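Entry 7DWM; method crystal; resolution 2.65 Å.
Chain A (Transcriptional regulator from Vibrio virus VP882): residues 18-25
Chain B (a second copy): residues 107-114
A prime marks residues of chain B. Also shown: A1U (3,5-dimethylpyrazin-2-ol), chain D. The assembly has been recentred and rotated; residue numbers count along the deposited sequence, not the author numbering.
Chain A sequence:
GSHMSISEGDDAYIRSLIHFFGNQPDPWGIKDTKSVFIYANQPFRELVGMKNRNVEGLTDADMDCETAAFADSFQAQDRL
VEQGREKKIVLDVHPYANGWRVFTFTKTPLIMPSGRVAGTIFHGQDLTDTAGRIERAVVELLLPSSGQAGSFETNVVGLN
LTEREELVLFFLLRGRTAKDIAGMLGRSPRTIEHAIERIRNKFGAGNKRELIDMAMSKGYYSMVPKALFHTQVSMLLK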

# COMPACT_ATOMS: atom_id res chain seq x y z
N ILE A 18 -22.28 -1.02 11.64
CA ILE A 18 -22.53 -2.43 11.29
C ILE A 18 -23.28 -2.59 9.97
O ILE A 18 -22.99 -3.51 9.20
N HIS A 19 -24.25 -1.72 9.66
CA HIS A 19 -24.80 -1.84 8.31
C HIS A 19 -23.72 -1.58 7.26
O HIS A 19 -23.68 -2.24 6.21
N PHE A 20 -22.83 -0.62 7.53
CA PHE A 20 -21.71 -0.33 6.65
C PHE A 20 -20.83 -1.56 6.44
O PHE A 20 -20.58 -1.97 5.30
N PHE A 21 -20.34 -2.15 7.53
CA PHE A 21 -19.42 -3.28 7.45
C PHE A 21 -20.07 -4.53 6.85
O PHE A 21 -19.39 -5.31 6.18
N GLY A 22 -21.37 -4.75 7.09
CA GLY A 22 -22.01 -5.95 6.59
C GLY A 22 -22.15 -6.06 5.08
O GLY A 22 -22.66 -7.08 4.60
N ASN A 23 -21.71 -5.06 4.32
CA ASN A 23 -21.83 -5.09 2.86
C ASN A 23 -20.50 -4.73 2.21
O ASN A 23 -20.42 -3.96 1.25
N GLN A 24 -19.42 -5.32 2.73
CA GLN A 24 -18.10 -5.28 2.11
C GLN A 24 -17.49 -6.67 2.16
O GLN A 24 -17.59 -7.36 3.19
N PRO A 25 -16.85 -7.12 1.07
CA PRO A 25 -16.21 -8.44 1.09
C PRO A 25 -15.00 -8.51 2.02
O PRO A 25 -14.54 -9.62 2.31
N LYS B 107 -13.52 0.46 -4.90
CA LYS B 107 -14.86 1.01 -4.93
C LYS B 107 -15.89 -0.09 -4.75
O LYS B 107 -15.81 -1.13 -5.41
N THR B 108 -16.81 0.12 -3.80
CA THR B 108 -17.87 -0.78 -3.38
C THR B 108 -19.22 -0.07 -3.53
O THR B 108 -19.29 1.16 -3.43
N PRO B 109 -20.30 -0.80 -3.80
CA PRO B 109 -21.61 -0.15 -3.89
C PRO B 109 -22.04 0.49 -2.58
O PRO B 109 -21.76 -0.01 -1.49
N LEU B 110 -22.72 1.63 -2.70
CA LEU B 110 -23.29 2.34 -1.55
C LEU B 110 -24.66 1.75 -1.27
O LEU B 110 -25.65 2.10 -1.92
N ILE B 111 -24.73 0.85 -0.29
CA ILE B 111 -25.99 0.29 0.19
C ILE B 111 -26.26 0.89 1.56
O ILE B 111 -25.33 1.10 2.36
N MET B 112 -27.54 1.11 1.86
CA MET B 112 -27.99 1.79 3.06
C MET B 112 -29.24 1.13 3.62
O MET B 112 -29.82 0.27 2.93
N PRO B 113 -29.74 1.50 4.84
CA PRO B 113 -30.83 0.70 5.45
C PRO B 113 -32.13 0.63 4.66
O PRO B 113 -33.06 -0.08 5.06
N SER B 114 -32.22 1.36 3.55
CA SER B 114 -33.20 1.01 2.51
C SER B 114 -32.85 -0.32 1.85
O SER B 114 -33.72 -1.15 1.60

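The contact between the end of a helix in one copy of this regulator and a strand and the loop that follows it in the other is small, about 305 Å² with both sides summed, and it illustrates how a few side chains, one of them set against a neighbouring backbone, can bridge a gap with a single weak hydrogen bond between the stretches. The chains keep their distance: the nearest CA pairs, His19 with Met112′ and Gln24 with Thr108′, are each 7.1 Å apart, so side chains must span the gap.

His19 contributes most. Its CA-to-CB bond points toward the other stretch, and the t rotamer (chi1 176°) carries the imidazole onto the backbone at Ile111′ to Pro113′. His19 NE2 lies 3.1 Å from Met112′ CA, while Ile111′ O sits at the ring edge, 3.2 Å from His19 NE2. Over one face lies Pro113′ N, 3.6 Å from His19 NE2, and the proline ring adds a nonpolar contact, His19 CD2 to Pro113′ CD at 3.8 Å. The CA-to-CB bond of Met112′ points away, and its backbone meets the imidazole.

Ile111′, chi1 m, starts toward the helix end and offers CG2, which lies 4.1 Å from His19 NE2. Asn23, also m, points in toward Ile111′.

Further along, Gln24 leaves its backbone sideways, but with chi1 m and chi2 off a well at -120°, its end comes nearer and brings the amide to Thr108′. There Thr108′ OG1 (chi1 p) donates a weak hydrogen bond to Gln24 OE1 at 3.4 Å, and Thr108′ CG2 packs 3.2 Å from Gln24 OE1.

Lys107′, next to Thr108′, has its CA-to-CB bond pointing away, and Lys107′ NZ donates a 2.7 Å hydrogen bond to A1U OAI.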

# COMPACT_ATOMS: atom_id res chain seq x y z
CB ILE A 18 -23.13 -3.29 12.43
CG1 ILE A 18 -22.51 -3.13 13.84
CG2 ILE A 18 -23.70 -4.62 11.98
CD1 ILE A 18 -23.30 -2.36 14.89
CB HIS A 19 -25.98 -0.91 8.07
CG HIS A 19 -26.46 -0.98 6.65
ND1 HIS A 19 -27.11 -2.09 6.15
CD2 HIS A 19 -26.30 -0.14 5.60
CE1 HIS A 19 -27.37 -1.91 4.87
NE2 HIS A 19 -26.88 -0.73 4.51
CB PHE A 20 -20.91 0.84 7.22
CG PHE A 20 -19.63 1.13 6.49
CD1 PHE A 20 -18.43 1.16 7.17
CD2 PHE A 20 -19.63 1.41 5.13
CE1 PHE A 20 -17.25 1.42 6.51
CE2 PHE A 20 -18.45 1.69 4.47
CZ PHE A 20 -17.25 1.69 5.17
CB PHE A 21 -18.86 -3.60 8.83
CG PHE A 21 -18.12 -2.46 9.46
CD1 PHE A 21 -17.32 -1.63 8.70
CD2 PHE A 21 -18.24 -2.20 10.81
CE1 PHE A 21 -16.65 -0.57 9.27
CE2 PHE A 21 -17.58 -1.14 11.39
CZ PHE A 21 -16.78 -0.33 10.62
CB ASN A 23 -22.94 -4.14 2.39
CG ASN A 23 -24.23 -4.34 3.14
OD1 ASN A 23 -24.34 -3.99 4.31
ND2 ASN A 23 -25.24 -4.89 2.47
CB GLN A 24 -17.15 -4.28 2.79
CG GLN A 24 -17.78 -2.94 3.13
CD GLN A 24 -17.07 -1.80 2.44
OE1 GLN A 24 -16.40 -1.99 1.43
NE2 GLN A 24 -17.21 -0.60 2.98
CB PRO A 25 -15.80 -8.66 -0.37
CG PRO A 25 -16.61 -7.69 -1.16
CD PRO A 25 -16.79 -6.50 -0.26
CB LYS B 107 -15.10 1.78 -6.23
CG LYS B 107 -14.03 2.84 -6.49
CD LYS B 107 -14.46 3.85 -7.53
CE LYS B 107 -14.03 3.43 -8.93
NZ LYS B 107 -13.70 4.61 -9.78
CB THR B 108 -17.69 -1.25 -1.93
OG1 THR B 108 -17.74 -0.12 -1.04
CG2 THR B 108 -16.34 -1.96 -1.77
CB PRO B 109 -22.55 -1.30 -4.27
CG PRO B 109 -21.66 -2.38 -4.75
CD PRO B 109 -20.39 -2.25 -4.01
CB LEU B 110 -23.39 3.84 -1.85
CG LEU B 110 -23.77 4.84 -0.76
CD1 LEU B 110 -23.20 4.51 0.62
CD2 LEU B 110 -23.38 6.26 -1.19
CB ILE B 111 -25.96 -1.26 0.24
CG1 ILE B 111 -25.51 -1.82 -1.10
CG2 ILE B 111 -27.33 -1.81 0.61
CD1 ILE B 111 -26.63 -2.18 -2.05
CB MET B 112 -28.21 3.26 2.70
CG MET B 112 -28.87 3.43 1.38
SD MET B 112 -28.17 4.91 0.67
CE MET B 112 -28.44 6.05 2.06
CB PRO B 113 -31.06 1.41 6.79
CG PRO B 113 -29.71 1.95 7.14
CD PRO B 113 -29.10 2.38 5.83
CB SER B 114 -33.29 2.13 1.47
OG SER B 114 -33.35 3.42 2.04
CAB A1U D . -10.06 7.76 -9.41
CAC A1U D . -9.82 8.90 -8.60
CAE A1U D . -12.04 8.81 -7.86
CAF A1U D . -12.19 7.68 -8.70
CAG A1U D . -8.46 9.54 -8.59
CAH A1U D . -13.15 9.36 -7.02
NAA A1U D . -11.26 7.13 -9.48
NAD A1U D . -10.83 9.40 -7.84
OAI A1U D . -13.46 7.10 -8.70